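Local structure of glycerol dehydratase (Clostridium butyricum, 1R9D) at residues Lys185-Lys190 and Lys203-Val208; Gln95-Leu98 and Lys103-Gly106. The protein probably dehydrates glycerol without vitamin B12, as a glycyl-radical lyase related to pyruvate formate lyase. One frame throughout, in Å; residues are numbered along the deposited sequence.

Contact 1 of 2, residues Lys185-Lys190 and Lys203-Val208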
ATOM      1  N   LYS A 185      -4.792  12.825 -19.665  1.00 31.63           N
ATOM      2  CA  LYS A 185      -4.962  11.892 -20.779  1.00 32.83           C
ATOM      3  C   LYS A 185      -3.703  11.808 -21.636  1.00 33.11           C
ATOM      4  O   LYS A 185      -3.353  10.733 -22.123  1.00 33.30           O
ATOM      5  CB  LYS A 185      -6.163  12.294 -21.642  1.00 33.73           C
ATOM      6  CG  LYS A 185      -7.508  11.993 -20.996  1.00 35.38           C
ATOM      7  CD  LYS A 185      -8.662  12.352 -21.918  1.00 38.04           C
ATOM      8  CE  LYS A 185     -10.001  11.974 -21.302  1.00 39.15           C
ATOM      9  NZ  LYS A 185     -11.147  12.371 -22.173  1.00 42.01           N
ATOM     10  N   GLU A 186      -3.020  12.935 -21.818  1.00 33.72           N
ATOM     11  CA  GLU A 186      -1.792  12.951 -22.607  1.00 35.48           C
ATOM     12  C   GLU A 186      -0.698  12.155 -21.905  1.00 34.48           C
ATOM     13  O   GLU A 186       0.074  11.449 -22.553  1.00 33.89           O
ATOM     14  CB  GLU A 186      -1.304  14.384 -22.834  1.00 38.16           C
ATOM     15  CG  GLU A 186      -2.287  15.272 -23.584  1.00 42.83           C
ATOM     16  CD  GLU A 186      -1.752  16.677 -23.813  1.00 45.80           C
ATOM     17  OE1 GLU A 186      -1.135  17.240 -22.880  1.00 47.48           O
ATOM     18  OE2 GLU A 186      -1.959  17.226 -24.920  1.00 47.72           O
ATOM     19  N   GLN A 187      -0.632  12.268 -20.580  1.00 33.24           N
ATOM     20  CA  GLN A 187       0.380  11.553 -19.808  1.00 32.97           C
ATOM     21  C   GLN A 187       0.102  10.057 -19.879  1.00 32.94           C
ATOM     22  O   GLN A 187       1.021   9.236 -19.938  1.00 31.98           O
ATOM     23  CB  GLN A 187       0.364  12.018 -18.348  1.00 33.05           C
ATOM     24  CG  GLN A 187       1.514  11.486 -17.502  1.00 32.63           C
ATOM     25  CD  GLN A 187       2.873  11.956 -17.994  1.00 31.95           C
ATOM     26  OE1 GLN A 187       3.119  13.152 -18.115  1.00 33.07           O
ATOM     27  NE2 GLN A 187       3.762  11.013 -18.278  1.00 32.20           N
ATOM     28  N   LEU A 188      -1.179   9.714 -19.879  1.00 33.78           N
ATOM     29  CA  LEU A 188      -1.619   8.331 -19.961  1.00 35.31           C
ATOM     30  C   LEU A 188      -1.078   7.720 -21.260  1.00 36.43           C
ATOM     31  O   LEU A 188      -0.656   6.560 -21.290  1.00 36.32           O
ATOM     32  CB  LEU A 188      -3.150   8.299 -19.935  1.00 36.28           C
ATOM     33  CG  LEU A 188      -3.901   7.273 -19.082  1.00 37.94           C
ATOM     34  CD1 LEU A 188      -3.192   7.036 -17.763  1.00 37.76           C
ATOM     35  CD2 LEU A 188      -5.319   7.786 -18.844  1.00 37.71           C
ATOM     36  N   GLU A 189      -1.078   8.509 -22.330  1.00 37.31           N
ATOM     37  CA  GLU A 189      -0.572   8.037 -23.616  1.00 38.99           C
ATOM     38  C   GLU A 189       0.948   7.924 -23.626  1.00 38.54           C
ATOM     39  O   GLU A 189       1.507   7.032 -24.267  1.00 38.36           O
ATOM     40  CB  GLU A 189      -1.029   8.962 -24.746  1.00 40.85           C
ATOM     41  CG  GLU A 189      -2.478   8.757 -25.139  1.00 44.69           C
ATOM     42  CD  GLU A 189      -2.776   7.305 -25.470  1.00 47.40           C
ATOM     43  OE1 GLU A 189      -2.170   6.777 -26.428  1.00 48.21           O
ATOM     44  OE2 GLU A 189      -3.610   6.692 -24.767  1.00 48.81           O
ATOM     45  N   LYS A 190       1.616   8.827 -22.921  1.00 38.04           N
ATOM     46  CA  LYS A 190       3.071   8.796 -22.854  1.00 38.80           C
ATOM     47  C   LYS A 190       3.523   7.607 -22.013  1.00 38.78           C
ATOM     48  O   LYS A 190       4.618   7.079 -22.205  1.00 38.31           O
ATOM     49  CB  LYS A 190       3.612  10.085 -22.228  1.00 39.68           C
ATOM     50  CG  LYS A 190       3.278  11.353 -22.990  1.00 41.94           C
ATOM     51  CD  LYS A 190       3.849  12.571 -22.279  1.00 43.67           C
ATOM     52  CE  LYS A 190       3.474  13.863 -22.986  1.00 45.75           C
ATOM     53  NZ  LYS A 190       4.077  15.057 -22.317  1.00 46.78           N
ATOM     54  N   LYS A 203      -3.758   4.071 -12.605  1.00 28.94           N
ATOM     55  CA  LYS A 203      -4.894   4.248 -11.710  1.00 28.59           C
ATOM     56  C   LYS A 203      -4.941   5.675 -11.175  1.00 27.70           C
ATOM     57  O   LYS A 203      -6.014   6.251 -11.028  1.00 26.77           O
ATOM     58  CB  LYS A 203      -4.832   3.249 -10.551  1.00 29.58           C
ATOM     59  CG  LYS A 203      -4.927   1.792 -11.000  1.00 32.74           C
ATOM     60  CD  LYS A 203      -6.044   1.593 -12.027  1.00 34.82           C
ATOM     61  CE  LYS A 203      -6.033   0.179 -12.590  1.00 37.50           C
ATOM     62  NZ  LYS A 203      -6.938   0.017 -13.766  1.00 38.92           N
ATOM     63  N   PHE A 204      -3.775   6.246 -10.889  1.00 26.71           N
ATOM     64  CA  PHE A 204      -3.728   7.614 -10.389  1.00 25.46           C
ATOM     65  C   PHE A 204      -4.219   8.605 -11.442  1.00 25.61           C
ATOM     66  O   PHE A 204      -5.015   9.495 -11.146  1.00 24.36           O
ATOM     67  CB  PHE A 204      -2.305   8.009  -9.978  1.00 26.32           C
ATOM     68  CG  PHE A 204      -2.167   9.470  -9.646  1.00 25.34           C
ATOM     69  CD1 PHE A 204      -2.670   9.975  -8.448  1.00 25.81           C
ATOM     70  CD2 PHE A 204      -1.605  10.357 -10.562  1.00 26.33           C
ATOM     71  CE1 PHE A 204      -2.620  11.342  -8.173  1.00 24.61           C
ATOM     72  CE2 PHE A 204      -1.553  11.728 -10.294  1.00 24.99           C
ATOM     73  CZ  PHE A 204      -2.063  12.219  -9.096  1.00 25.50           C
ATOM     74  N   LEU A 205      -3.738   8.459 -12.673  1.00 25.44           N
ATOM     75  CA  LEU A 205      -4.144   9.379 -13.729  1.00 26.33           C
ATOM     76  C   LEU A 205      -5.637   9.279 -14.028  1.00 26.70           C
ATOM     77  O   LEU A 205      -6.294  10.292 -14.267  1.00 26.80           O
ATOM     78  CB  LEU A 205      -3.313   9.134 -14.990  1.00 26.15           C
ATOM     79  CG  LEU A 205      -1.845   9.553 -14.846  1.00 25.93           C
ATOM     80  CD1 LEU A 205      -1.060   9.149 -16.088  1.00 26.50           C
ATOM     81  CD2 LEU A 205      -1.761  11.060 -14.626  1.00 24.74           C
ATOM     82  N   ASN A 206      -6.182   8.067 -14.008  1.00 27.26           N
ATOM     83  CA  ASN A 206      -7.612   7.914 -14.255  1.00 28.77           C
ATOM     84  C   ASN A 206      -8.428   8.459 -13.088  1.00 28.80           C
ATOM     85  O   ASN A 206      -9.583   8.858 -13.260  1.00 29.42           O
ATOM     86  CB  ASN A 206      -7.962   6.450 -14.522  1.00 30.26           C
ATOM     87  CG  ASN A 206      -7.710   6.061 -15.965  1.00 33.25           C
ATOM     88  OD1 ASN A 206      -8.273   6.660 -16.884  1.00 36.38           O
ATOM     89  ND2 ASN A 206      -6.859   5.072 -16.174  1.00 34.33           N
ATOM     90  N   SER A 207      -7.827   8.485 -11.899  1.00 28.03           N
ATOM     91  CA  SER A 207      -8.508   9.011 -10.721  1.00 27.47           C
ATOM     92  C   SER A 207      -8.561  10.531 -10.817  1.00 27.09           C
ATOM     93  O   SER A 207      -9.510  11.161 -10.352  1.00 28.38           O
ATOM     94  CB  SER A 207      -7.783   8.588  -9.443  1.00 27.05           C
ATOM     95  OG  SER A 207      -7.927   7.199  -9.215  1.00 28.21           O
ATOM     96  N   VAL A 208      -7.530  11.119 -11.414  1.00 26.01           N
ATOM     97  CA  VAL A 208      -7.489  12.565 -11.602  1.00 26.02           C
ATOM     98  C   VAL A 208      -8.591  12.956 -12.589  1.00 26.80           C
ATOM     99  O   VAL A 208      -9.274  13.962 -12.411  1.00 25.85           O
ATOM    100  CB  VAL A 208      -6.135  13.021 -12.190  1.00 25.87           C
ATOM    101  CG1 VAL A 208      -6.237  14.453 -12.697  1.00 25.76           C
ATOM    102  CG2 VAL A 208      -5.044  12.913 -11.126  1.00 26.71           C
TER
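L188 is rotated off the staggered positions, with chi1 at -137°, while L205 keeps a regular rotamer whose CD1 runs on anti to CA (chi2 174°); together these torsions bring methyl against methyl between the two helices. L188 CD1 lies 3.4 Å from L205 CD1 and 3.5 Å from L205 CB, both short for carbon pairs. The short distances and the unusual torsions of L188 go together, and whether they mean real strain is doubtful. The two leucines run antiparallel alongside each other, and here the backbones come nearest, with L188 CA 6.8 Å from L205 CA. The other methyl of L188, CD2, lies against the amide of N206, 3.7 Å from OD1, the two side chains being roughly perpendicular. N206 ND2 is hydrogen-bonded to E202 OE1, one turn back, which helps fix the rotation of the amide. On the other flank Q187 lends only its aliphatic part, CG standing 3.8 Å from L205 CD1. Its chain bends at the second torsion and carries the amide away to N191, whose side chain takes a hydrogen bond from NE2. I209, one turn beyond L205, also touches L188, while behind this seam S207 packs on helix 47-61 and K203 reaches M139 of the second subunit. No hydrogen bond crosses between the segments, so apolar contact joins them. With axes 9.7 Å apart and directions at 162°, 185-190 and 203-208 form the last turns before, and early turns after, the short connection of an antiparallel helical hairpin made by helices 169-190 and 197-230.

Contact 2 of 2, residues Gln95-Leu98 and Lys103-Gly106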
ATOM      1  N   GLN A  95     -18.335  11.301  17.859  1.00 33.21           N
ATOM      2  CA  GLN A  95     -19.300  10.404  18.482  1.00 34.72           C
ATOM      3  C   GLN A  95     -19.383  10.675  19.983  1.00 35.90           C
ATOM      4  O   GLN A  95     -20.464  10.638  20.572  1.00 35.40           O
ATOM      5  CB  GLN A  95     -18.891   8.953  18.231  1.00 35.16           C
ATOM      6  CG  GLN A  95     -19.789   7.919  18.886  1.00 37.75           C
ATOM      7  CD  GLN A  95     -19.470   6.512  18.429  1.00 38.54           C
ATOM      8  OE1 GLN A  95     -18.327   6.058  18.520  1.00 39.91           O
ATOM      9  NE2 GLN A  95     -20.480   5.810  17.934  1.00 39.67           N
ATOM     10  N   ASP A  96     -18.236  10.957  20.594  1.00 36.06           N
ATOM     11  CA  ASP A  96     -18.178  11.240  22.025  1.00 37.34           C
ATOM     12  C   ASP A  96     -18.741  12.605  22.421  1.00 36.48           C
ATOM     13  O   ASP A  96     -19.350  12.739  23.482  1.00 36.66           O
ATOM     14  CB  ASP A  96     -16.733  11.146  22.529  1.00 39.38           C
ATOM     15  CG  ASP A  96     -16.236   9.717  22.618  1.00 42.62           C
ATOM     16  OD1 ASP A  96     -16.937   8.879  23.228  1.00 45.03           O
ATOM     17  OD2 ASP A  96     -15.137   9.431  22.090  1.00 44.89           O
ATOM     18  N   GLU A  97     -18.546  13.607  21.569  1.00 35.19           N
ATOM     19  CA  GLU A  97     -18.996  14.968  21.860  1.00 35.88           C
ATOM     20  C   GLU A  97     -20.330  15.401  21.270  1.00 36.27           C
ATOM     21  O   GLU A  97     -20.715  16.565  21.401  1.00 35.89           O
ATOM     22  CB  GLU A  97     -17.935  15.964  21.396  1.00 35.64           C
ATOM     23  CG  GLU A  97     -16.644  15.902  22.165  1.00 35.87           C
ATOM     24  CD  GLU A  97     -15.602  16.832  21.582  1.00 36.65           C
ATOM     25  OE1 GLU A  97     -15.960  17.984  21.248  1.00 36.75           O
ATOM     26  OE2 GLU A  97     -14.432  16.414  21.463  1.00 35.74           O
ATOM     27  N   LEU A  98     -21.033  14.482  20.619  1.00 36.78           N
ATOM     28  CA  LEU A  98     -22.313  14.806  19.999  1.00 38.36           C
ATOM     29  C   LEU A  98     -23.262  15.644  20.847  1.00 38.63           C
ATOM     30  O   LEU A  98     -23.877  16.587  20.347  1.00 39.05           O
ATOM     31  CB  LEU A  98     -23.047  13.527  19.588  1.00 39.19           C
ATOM     32  CG  LEU A  98     -22.581  12.784  18.340  1.00 39.29           C
ATOM     33  CD1 LEU A  98     -23.497  11.593  18.107  1.00 40.02           C
ATOM     34  CD2 LEU A  98     -22.605  13.715  17.136  1.00 39.26           C
ATOM     35  N   LYS A 103     -22.874  23.158  23.988  1.00 39.22           N
ATOM     36  CA  LYS A 103     -22.669  23.660  25.340  1.00 39.42           C
ATOM     37  C   LYS A 103     -21.325  24.363  25.527  1.00 38.89           C
ATOM     38  O   LYS A 103     -20.996  24.797  26.628  1.00 38.12           O
ATOM     39  CB  LYS A 103     -22.814  22.513  26.343  1.00 39.62           C
ATOM     40  CG  LYS A 103     -24.201  21.888  26.316  1.00 40.41           C
ATOM     41  CD  LYS A 103     -24.288  20.645  27.175  1.00 42.78           C
ATOM     42  CE  LYS A 103     -25.637  19.961  26.985  1.00 43.98           C
ATOM     43  NZ  LYS A 103     -25.722  18.676  27.725  1.00 45.66           N
ATOM     44  N   ARG A 104     -20.555  24.479  24.448  1.00 38.51           N
ATOM     45  CA  ARG A 104     -19.254  25.143  24.508  1.00 38.32           C
ATOM     46  C   ARG A 104     -19.440  26.646  24.684  1.00 38.86           C
ATOM     47  O   ARG A 104     -20.486  27.194  24.327  1.00 39.32           O
ATOM     48  CB  ARG A 104     -18.475  24.923  23.213  1.00 36.33           C
ATOM     49  CG  ARG A 104     -18.142  23.489  22.868  1.00 34.89           C
ATOM     50  CD  ARG A 104     -17.524  23.462  21.477  1.00 32.77           C
ATOM     51  NE  ARG A 104     -16.911  22.183  21.148  1.00 31.22           N
ATOM     52  CZ  ARG A 104     -16.251  21.951  20.017  1.00 29.47           C
ATOM     53  NH1 ARG A 104     -16.126  22.912  19.114  1.00 28.20           N
ATOM     54  NH2 ARG A 104     -15.714  20.761  19.791  1.00 28.64           N
ATOM     55  N   THR A 105     -18.424  27.310  25.228  1.00 39.75           N
ATOM     56  CA  THR A 105     -18.468  28.757  25.405  1.00 40.78           C
ATOM     57  C   THR A 105     -18.152  29.322  24.028  1.00 40.03           C
ATOM     58  O   THR A 105     -19.017  29.877  23.350  1.00 41.25           O
ATOM     59  CB  THR A 105     -17.385  29.263  26.372  1.00 41.55           C
ATOM     60  OG1 THR A 105     -16.902  28.181  27.173  1.00 43.50           O
ATOM     61  CG2 THR A 105     -17.960  30.335  27.279  1.00 44.33           C
ATOM     62  N   GLY A 106     -16.896  29.163  23.623  1.00 37.85           N
ATOM     63  CA  GLY A 106     -16.469  29.634  22.319  1.00 35.43           C
ATOM     64  C   GLY A 106     -16.468  28.468  21.348  1.00 33.69           C
ATOM     65  O   GLY A 106     -16.512  27.315  21.768  1.00 33.47           O
TER
HETATM   66  O   HOH W   1     -17.543  19.847  22.700  1.00 40.16           O
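R104 sets the edge of its guanidinium group against the carboxylate of E97, and the contact rests on this one pair. NH2 donates to E97 OE1 over 3.1 Å with an N-H...O angle of 158°, a fairly straight bond. The oxygen lies almost in the guanidinium plane, only 7° out of it, and is met nearly along its own C-O axis. The carboxylate plane, however, is turned 47° from the guanidinium plane. The pair is therefore no flat, two-pronged bridge; a single carboxylate oxygen does the work. A water completes the edge: it accepts from R104 NE at 2.9 Å and donates to E97 OE1 at 2.8 Å. OE1 thus receives two hydrogen bonds, and the arginine edge is joined to it both directly and through water. This water-assisted salt bridge spans the loop between 95-98 and 103-106, tying E97, on helix 92-97, to the segment that leads on to helix 113-125. The backbones stay well apart, E97 CA and R104 CA being 10.5 Å from each other. Both chains are extended beyond CG, which lets their charged ends cover that gap. Further partners hold each group in place: E97 OE2 accepts from the backbone N of E327, while R104 NH2 also bonds to the carbonyl of R325 and NH1 to that of D107. The nearby positive charge probably favours the ionised form of E97, a largely buried residue. F109 packs against the R104 side chain.

How the contacts relate
Contacts 1 and 2 are separate: their centres lie 44 Å apart and their nearest atoms about 29 Å, with nothing touching. They follow in series along the chain, contact 2 closing before contact 1 opens, and both belong to the pyruvate formate lyase-like family region. Contact 1 is the more peripheral, its centre 32 Å from that of the chain against 23 Å for contact 2. G763, predicted to carry the glycyl radical, which is not present in this structure, belongs to neither contact. T105, in segment 103-106, touches D772, nine residues after G763, but this alone does not place contact 2 at the radical site.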